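Local coordinates for protein amine Dehydrogenase (Pseudomonas putida, PDB 1JMX) that probably transfers electrons through its two covalently bound c-type hemes, as the diheme alpha subunit of a quinohemoprotein amine dehydrogenase, at residues A[104-108]-A[490-494]. Sequence-based numbering, arbitrary orientation.
Sequences HSGAR and NPPLP. With HEC (heme c), chain E.
Ser-105 takes hold of the chain's C-terminal carboxylate, at Pro-494, with two bonds: its backbone N donates to OXT of Pro-494 at 3.0 Å, nearly straight at 162°, and its OG donates to O of Pro-494 at 2.7 Å. That hydroxyl, turned between its own backbone N and carbonyl carbon (chi1 71°), also accepts from Arg-108 N, capping the turn into the helix. Arg-108 NE comes to O of Pro-494 from the opposite face of the carboxylate plane, 3.3 Å away and rather bent, so one buried oxygen has a donor above and another below. Besides its bond from Ser-105 N, OXT of Pro-494 has a long charge-only contact with Arg-108 NH2. Arg-108 NH2 donates to Leu-493 O at 2.9 Å, while Arg-108 NH1 donates to heme propionate oxygen O1D, also at 2.9 Å; the guanidinium thus links two anionic groups. Arg-108 CD sits over the center of the His-104 imidazole, and the bend at chi3 (-71°) then brings the guanidinium face over CB of His-104. His-104, the histidine of the Cys-X-X-Cys-His heme c motif with Cys-100 and Cys-103, binds the iron through NE2 at 2.0 Å; His-126 completes a bis-histidine heme. His-104 ND1 donates to Ser-105 O, fixing the ring's rotation. An alanine in place of Arg-108 would probably leave both the propionate and the terminal carboxylate without their shared positive partner. These buried polar groups pack tightly around the carboxylate; toward Pro-491 the contact thins to its CG, 4.0 Å from Arg-108 NH2. The tail, running on from strand 476-484, thereby docks at the start of helix 107-110, with helix 34-48 against Pro-491 to Leu-493 and a chain of another protein packing on Pro-491, Pro-492 and Pro-494.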
loop_
_atom_site.group_PDB
_atom_site.type_symbol
_atom_site.label_atom_id
_atom_site.label_comp_id
_atom_site.label_asym_id
_atom_site.label_seq_id
_atom_site.Cartn_x
_atom_site.Cartn_y
_atom_site.Cartn_z
ATOM N N HIS A 104 1.827 2.848 5.018
ATOM C CA HIS A 104 1.934 4.142 4.375
ATOM C C HIS A 104 3.378 4.590 4.617
ATOM O O HIS A 104 4.151 3.887 5.267
ATOM C CB HIS A 104 0.926 5.148 4.962
ATOM C CG HIS A 104 0.904 5.202 6.461
ATOM N ND1 HIS A 104 1.932 5.728 7.211
ATOM C CD2 HIS A 104 -0.033 4.796 7.347
ATOM C CE1 HIS A 104 1.634 5.643 8.492
ATOM N NE2 HIS A 104 0.444 5.081 8.604
ATOM N N SER A 105 3.736 5.757 4.105
ATOM C CA SER A 105 5.088 6.276 4.259
ATOM C C SER A 105 5.423 6.647 5.699
ATOM O O SER A 105 4.536 6.892 6.508
ATOM C CB SER A 105 5.269 7.516 3.377
ATOM O OG SER A 105 4.545 8.616 3.894
ATOM N N GLY A 106 6.714 6.666 6.013
ATOM C CA GLY A 106 7.162 7.065 7.330
ATOM C C GLY A 106 7.125 8.584 7.413
ATOM O O GLY A 106 7.183 9.143 8.502
ATOM N N ALA A 107 7.044 9.248 6.258
ATOM C CA ALA A 107 6.986 10.709 6.186
ATOM C C ALA A 107 5.662 11.235 6.733
ATOM O O ALA A 107 5.609 12.337 7.264
ATOM C CB ALA A 107 7.185 11.184 4.762
ATOM N N ARG A 108 4.598 10.446 6.582
ATOM C CA ARG A 108 3.266 10.801 7.074
ATOM C C ARG A 108 3.318 10.949 8.600
ATOM O O ARG A 108 2.612 11.763 9.186
ATOM C CB ARG A 108 2.258 9.717 6.681
ATOM C CG ARG A 108 0.847 9.961 7.180
ATOM C CD ARG A 108 -0.077 8.793 6.898
ATOM N NE ARG A 108 -0.387 8.654 5.481
ATOM C CZ ARG A 108 -1.306 7.829 4.993
ATOM N NH1 ARG A 108 -2.012 7.063 5.807
ATOM N NH2 ARG A 108 -1.509 7.752 3.690
ATOM N N ASN A 490 -6.042 6.772 -2.016
ATOM C CA ASN A 490 -4.963 7.704 -2.322
ATOM C C ASN A 490 -5.159 9.061 -1.668
ATOM O O ASN A 490 -5.584 10.011 -2.314
ATOM C CB ASN A 490 -4.845 7.884 -3.838
ATOM C CG ASN A 490 -3.574 7.276 -4.411
ATOM O OD1 ASN A 490 -3.640 6.440 -5.320
ATOM N ND2 ASN A 490 -2.411 7.710 -3.908
ATOM N N PRO A 491 -4.860 9.163 -0.368
ATOM C CA PRO A 491 -4.994 10.404 0.394
ATOM C C PRO A 491 -3.920 11.406 -0.070
ATOM O O PRO A 491 -3.004 11.033 -0.812
ATOM C CB PRO A 491 -4.722 9.946 1.826
ATOM C CG PRO A 491 -4.950 8.473 1.795
ATOM C CD PRO A 491 -4.375 8.078 0.497
ATOM N N PRO A 492 -4.024 12.682 0.364
ATOM C CA PRO A 492 -3.110 13.790 0.046
ATOM C C PRO A 492 -1.646 13.494 0.371
ATOM O O PRO A 492 -0.733 14.005 -0.284
ATOM C CB PRO A 492 -3.644 14.916 0.919
ATOM C CG PRO A 492 -5.100 14.671 0.885
ATOM C CD PRO A 492 -5.182 13.186 1.122
ATOM N N LEU A 493 -1.436 12.710 1.422
ATOM C CA LEU A 493 -0.103 12.312 1.846
ATOM C C LEU A 493 0.036 10.793 1.697
ATOM O O LEU A 493 -0.850 10.034 2.092
ATOM C CB LEU A 493 0.144 12.732 3.301
ATOM C CG LEU A 493 0.204 14.235 3.591
ATOM C CD1 LEU A 493 0.454 14.490 5.063
ATOM C CD2 LEU A 493 1.301 14.862 2.759
ATOM N N PRO A 494 1.134 10.336 1.076
ATOM C CA PRO A 494 1.382 8.904 0.877
ATOM C C PRO A 494 1.732 8.174 2.179
ATOM O O PRO A 494 1.953 8.841 3.216
ATOM C CB PRO A 494 2.547 8.900 -0.105
ATOM C CG PRO A 494 3.308 10.132 0.273
ATOM C CD PRO A 494 2.206 11.146 0.467
ATOM O OXT PRO A 494 1.761 6.929 2.153
HETATM FE FE HEC E . -0.786 4.742 10.195
HETATM C CHA HEC E . -3.024 6.983 9.128
HETATM C CHB HEC E . 0.658 7.149 12.072
HETATM C CHC HEC E . 1.386 2.456 11.431
HETATM C CHD HEC E . -2.297 2.314 8.302
HETATM N NA HEC E . -1.096 6.648 10.506
HETATM C C1A HEC E . -2.069 7.433 9.978
HETATM C C2A HEC E . -1.975 8.790 10.439
HETATM C C3A HEC E . -0.925 8.836 11.257
HETATM C C4A HEC E . -0.391 7.503 11.309
HETATM C CMA HEC E . -0.411 10.053 12.005
HETATM C CAA HEC E . -2.915 9.913 10.064
HETATM C CBA HEC E . -3.657 10.243 11.358
HETATM C CGA HEC E . -4.701 11.327 11.284
HETATM O O1A HEC E . -4.947 11.900 10.236
HETATM O O2A HEC E . -5.295 11.597 12.306
HETATM N NB HEC E . 0.695 4.789 11.460
HETATM C C1B HEC E . 1.178 5.887 12.171
HETATM C C2B HEC E . 2.255 5.573 13.048
HETATM C C3B HEC E . 2.455 4.233 12.899
HETATM C C4B HEC E . 1.501 3.754 11.891
HETATM C CMB HEC E . 2.998 6.552 13.980
HETATM C CAB HEC E . 3.498 3.459 13.692
HETATM C CBB HEC E . 2.952 2.589 14.827
HETATM N NC HEC E . -0.500 2.809 9.901
HETATM C C1C HEC E . 0.459 2.015 10.492
HETATM C C2C HEC E . 0.385 0.659 10.032
HETATM C C3C HEC E . -0.621 0.608 9.155
HETATM C C4C HEC E . -1.197 1.946 9.078
HETATM C CMC HEC E . 1.304 -0.480 10.481
HETATM C CAC HEC E . -0.930 -0.619 8.325
HETATM C CBC HEC E . -1.884 -1.679 8.842
HETATM N ND HEC E . -2.330 4.655 8.980
HETATM C C1D HEC E . -2.840 3.588 8.269
HETATM C C2D HEC E . -4.024 3.975 7.497
HETATM C C3D HEC E . -4.189 5.317 7.779
HETATM C C4D HEC E . -3.153 5.689 8.658
HETATM C CMD HEC E . -4.862 3.070 6.598
HETATM C CAD HEC E . -5.235 6.340 7.318
HETATM C CBD HEC E . -6.250 5.896 6.320
HETATM C CGD HEC E . -5.820 6.242 4.934
HETATM O O1D HEC E . -4.597 6.377 4.703
HETATM O O2D HEC E . -6.698 6.384 4.053
#